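Side-chain contacts in RagB/SusD domain protein (PDB 5J90), which probably binds chitin as a SusD-like protein encoded within a chitin-utilisation locus of Flavobacterium johnsoniae: residues A[223-226]-A[227-230]; A[288-291]-A[292-295]. All blocks are in the same frame, centred on the assembly; numbering follows the deposited sequence.

Interaction 1 (A[223-226]-A[227-230]); sequences KTEA and EKAV
Two cations grip Glu-225 OE1: Lys-228 NZ at 3.0 Å, and Arg-207 of helix 196-213. Lys-228 NZ meets OE1 on its syn side, 27° out of the carboxylate plane, and makes a longer, weak bond to Glu-225 OE2 at 3.2 Å. Glu-225 and Lys-228 run side by side, the lysine bent at chi3 (57°), which folds its ammonium back to the acid three residues earlier. NZ also pairs with Asp-166, so acids and bases alternate, which probably keeps all of them charged. The Glu-225/Lys-228 pair is of the i to i+3 kind on helix 219-231 of the largely helical SusD fold; an i to i+4 pair joins Lys-223 NZ to Glu-227 OE1 at 2.9 Å, on the syn side but well out of the carboxylate plane. The lysine runs straight as far as CE and turns only at chi4, while the glutamate reaches back from CB alongside the Lys-223 carbonyl; its other oxygen, OE2, accepts a bond from the backbone N of Asn-348. In the backbone, Glu-227 N donates to Lys-223 O at 2.9 Å, and Lys-228 N to Thr-224 O. Small Ala-226 suits its buried place, letting the helix approach Leu-208, Ala-211 and Trp-347.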
loop_
_atom_site.group_PDB
_atom_site.type_symbol
_atom_site.label_atom_id
_atom_site.label_comp_id
_atom_site.label_asym_id
_atom_site.label_seq_id
_atom_site.Cartn_x
_atom_site.Cartn_y
_atom_site.Cartn_z
ATOM N N LYS A 223 17.169 5.502 -0.111
ATOM C CA LYS A 223 18.588 5.491 -0.430
ATOM C C LYS A 223 19.244 6.838 -0.138
ATOM O O LYS A 223 20.327 6.899 0.463
ATOM C CB LYS A 223 18.788 5.098 -1.889
ATOM C CG LYS A 223 20.243 5.083 -2.328
ATOM C CD LYS A 223 20.331 4.610 -3.788
ATOM C CE LYS A 223 21.766 4.609 -4.311
ATOM N NZ LYS A 223 22.334 5.980 -4.360
ATOM N N THR A 224 18.578 7.911 -0.549
ATOM C CA THR A 224 19.098 9.250 -0.336
ATOM C C THR A 224 19.319 9.526 1.156
ATOM O O THR A 224 20.393 9.972 1.575
ATOM C CB THR A 224 18.165 10.306 -0.947
ATOM O OG1 THR A 224 18.143 10.143 -2.376
ATOM C CG2 THR A 224 18.637 11.702 -0.588
ATOM N N GLU A 225 18.307 9.249 1.967
ATOM C CA GLU A 225 18.402 9.560 3.388
ATOM C C GLU A 225 19.351 8.605 4.120
ATOM O O GLU A 225 20.086 9.026 5.012
ATOM C CB GLU A 225 17.009 9.584 4.026
ATOM C CG GLU A 225 16.123 10.713 3.498
ATOM C CD GLU A 225 16.581 12.107 3.903
ATOM O OE1 GLU A 225 17.391 12.241 4.836
ATOM O OE2 GLU A 225 16.099 13.091 3.296
ATOM N N ALA A 226 19.385 7.339 3.713
ATOM C CA ALA A 226 20.298 6.376 4.341
ATOM C C ALA A 226 21.750 6.746 4.053
ATOM O O ALA A 226 22.614 6.728 4.931
ATOM C CB ALA A 226 20.017 4.967 3.844
ATOM N N GLU A 227 22.018 7.096 2.803
ATOM C CA GLU A 227 23.376 7.488 2.445
ATOM C C GLU A 227 23.796 8.802 3.117
ATOM O O GLU A 227 24.942 8.934 3.535
ATOM C CB GLU A 227 23.556 7.494 0.920
ATOM C CG GLU A 227 23.525 6.072 0.382
ATOM C CD GLU A 227 23.738 5.949 -1.107
ATOM O OE1 GLU A 227 23.447 6.912 -1.845
ATOM O OE2 GLU A 227 24.180 4.864 -1.529
ATOM N N LYS A 228 22.868 9.748 3.268
ATOM C CA LYS A 228 23.141 10.976 4.023
ATOM C C LYS A 228 23.573 10.670 5.464
ATOM O O LYS A 228 24.515 11.275 5.984
ATOM C CB LYS A 228 21.899 11.882 4.063
ATOM C CG LYS A 228 21.684 12.757 2.846
ATOM C CD LYS A 228 20.299 13.443 2.870
ATOM C CE LYS A 228 20.081 14.269 4.122
ATOM N NZ LYS A 228 18.691 14.848 4.125
ATOM N N ALA A 229 22.874 9.737 6.102
ATOM C CA ALA A 229 23.159 9.382 7.495
ATOM C C ALA A 229 24.604 8.941 7.666
ATOM O O ALA A 229 25.299 9.360 8.605
ATOM C CB ALA A 229 22.205 8.278 7.965
ATOM N N VAL A 230 25.054 8.094 6.746
ATOM C CA VAL A 230 26.383 7.508 6.814
ATOM C C VAL A 230 27.443 8.522 6.385
ATOM O O VAL A 230 28.556 8.540 6.922
ATOM C CB VAL A 230 26.439 6.224 5.949
ATOM C CG1 VAL A 230 27.871 5.731 5.786
ATOM C CG2 VAL A 230 25.566 5.149 6.572
#

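Interaction 2 (A[288-291]-A[292-295]); sequences DTSK and QFPN
A turn closed by a serine in the manner of a helix N-cap, though no regular helix follows, lies in the surface loop between helix 283-286 and strand 326-328: the hydroxyl accepts the backbone N-H three residues on. Phe-293 N donates to Ser-290 OG at 3.0 Å, the N-H...O angle being 158°. With chi1 at 171°, the hydroxyl stands opposite its own backbone nitrogen and reaches across the turn. OG also bonds to the carbonyl of Asp-314, farther along the same loop, so serine suits this buried place by accepting from one part of the loop and donating to another. With an alanine here, the Phe-293 N-H and the Asp-314 carbonyl would probably both lose their shared hydroxyl partner, leaving the turn less firmly fixed. Water 1 donates to Ser-290 O at 2.7 Å and accepts from Asn-295 N, while also bonding Thr-289 OG1, and so bridges the two arms. Asn-295 adopts a left-handed backbone (phi 68°), which asparagine tolerates well. The Phe-293 ring packs against Pro-390 and makes a T-shaped stack with Phe-315; one of its faces carries Gln-292, whose CG sits 3.8 Å above the Phe-293 ring plane, offset toward the rim.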
loop_
_atom_site.group_PDB
_atom_site.type_symbol
_atom_site.label_atom_id
_atom_site.label_comp_id
_atom_site.label_asym_id
_atom_site.label_seq_id
_atom_site.Cartn_x
_atom_site.Cartn_y
_atom_site.Cartn_z
ATOM N N ASP A 288 14.616 -14.668 33.055
ATOM C CA ASP A 288 14.915 -15.458 34.246
ATOM C C ASP A 288 14.465 -16.892 34.016
ATOM O O ASP A 288 13.507 -17.150 33.289
ATOM C CB ASP A 288 14.175 -14.905 35.471
ATOM C CG ASP A 288 14.676 -13.542 35.909
ATOM O OD1 ASP A 288 15.861 -13.220 35.684
ATOM O OD2 ASP A 288 13.874 -12.787 36.498
ATOM N N THR A 289 15.141 -17.843 34.652
ATOM C CA THR A 289 14.660 -19.216 34.590
ATOM C C THR A 289 13.290 -19.332 35.257
ATOM O O THR A 289 12.963 -18.575 36.178
ATOM C CB THR A 289 15.657 -20.218 35.217
ATOM O OG1 THR A 289 15.955 -19.826 36.563
ATOM C CG2 THR A 289 16.941 -20.248 34.412
ATOM N N SER A 290 12.503 -20.282 34.770
ATOM C CA SER A 290 11.108 -20.462 35.165
ATOM C C SER A 290 10.957 -20.979 36.598
ATOM O O SER A 290 11.741 -21.821 37.038
ATOM C CB SER A 290 10.444 -21.444 34.194
ATOM O OG SER A 290 9.150 -21.825 34.626
ATOM N N LYS A 291 9.948 -20.486 37.310
ATOM C CA LYS A 291 9.627 -21.008 38.643
ATOM C C LYS A 291 8.988 -22.388 38.527
ATOM O O LYS A 291 9.274 -23.288 39.325
ATOM C CB LYS A 291 8.691 -20.050 39.382
ATOM C CG LYS A 291 8.230 -20.525 40.763
ATOM C CD LYS A 291 7.253 -19.519 41.357
ATOM C CE LYS A 291 6.833 -19.893 42.774
ATOM N NZ LYS A 291 7.983 -19.826 43.716
ATOM N N GLN A 292 8.126 -22.555 37.529
ATOM C CA GLN A 292 7.399 -23.807 37.315
ATOM C C GLN A 292 8.306 -24.912 36.799
ATOM O O GLN A 292 8.139 -26.087 37.145
ATOM C CB GLN A 292 6.250 -23.589 36.331
ATOM C CG GLN A 292 5.370 -24.813 36.107
ATOM C CD GLN A 292 4.199 -24.522 35.186
ATOM O OE1 GLN A 292 3.863 -23.362 34.941
ATOM N NE2 GLN A 292 3.580 -25.573 34.663
ATOM N N PHE A 293 9.260 -24.525 35.962
ATOM C CA PHE A 293 10.198 -25.453 35.349
ATOM C C PHE A 293 11.610 -25.038 35.742
ATOM O O PHE A 293 12.305 -24.376 34.972
ATOM C CB PHE A 293 10.038 -25.426 33.825
ATOM C CG PHE A 293 8.635 -25.709 33.358
ATOM C CD1 PHE A 293 8.150 -27.007 33.324
ATOM C CD2 PHE A 293 7.798 -24.678 32.951
ATOM C CE1 PHE A 293 6.864 -27.269 32.898
ATOM C CE2 PHE A 293 6.509 -24.936 32.524
ATOM C CZ PHE A 293 6.041 -26.232 32.495
ATOM N N PRO A 294 12.036 -25.408 36.960
ATOM C CA PRO A 294 13.298 -24.920 37.524
ATOM C C PRO A 294 14.493 -25.036 36.583
ATOM O O PRO A 294 14.703 -26.074 35.948
ATOM C CB PRO A 294 13.495 -25.814 38.754
ATOM C CG PRO A 294 12.112 -26.151 39.175
ATOM C CD PRO A 294 11.320 -26.293 37.899
ATOM N N ASN A 295 15.254 -23.949 36.495
ATOM C CA ASN A 295 16.474 -23.881 35.693
ATOM C C ASN A 295 16.258 -23.940 34.181
ATOM O O ASN A 295 17.208 -24.103 33.425
ATOM C CB ASN A 295 17.477 -24.951 36.134
ATOM C CG ASN A 295 17.762 -24.896 37.621
ATOM O OD1 ASN A 295 17.572 -25.880 38.339
ATOM N ND2 ASN A 295 18.211 -23.740 38.095
HETATM O O HOH W 1 14.272 -21.605 37.796
#

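In the fold
Interaction 1 comes first along the chain and closes before interaction 2 opens. Their centres are 45 Å apart, on opposite sides of the chain's centre, and their nearest atoms are about 35 Å apart. Both belong to the SusD/RagB-like part of the chain but share no secondary structure. Residues 223-230 belong to helix 219-231, packed on helix 196-213, whereas residues 288-295 form part of an irregular loop, folded back on its own later part at Asp-314 and Phe-315 and packed on Pro-390 of a separate loop. Being so far apart, the two sites are fixed independently, each by its own local bonds: ion pairs along a helix, and a hydroxyl and a water in a loop.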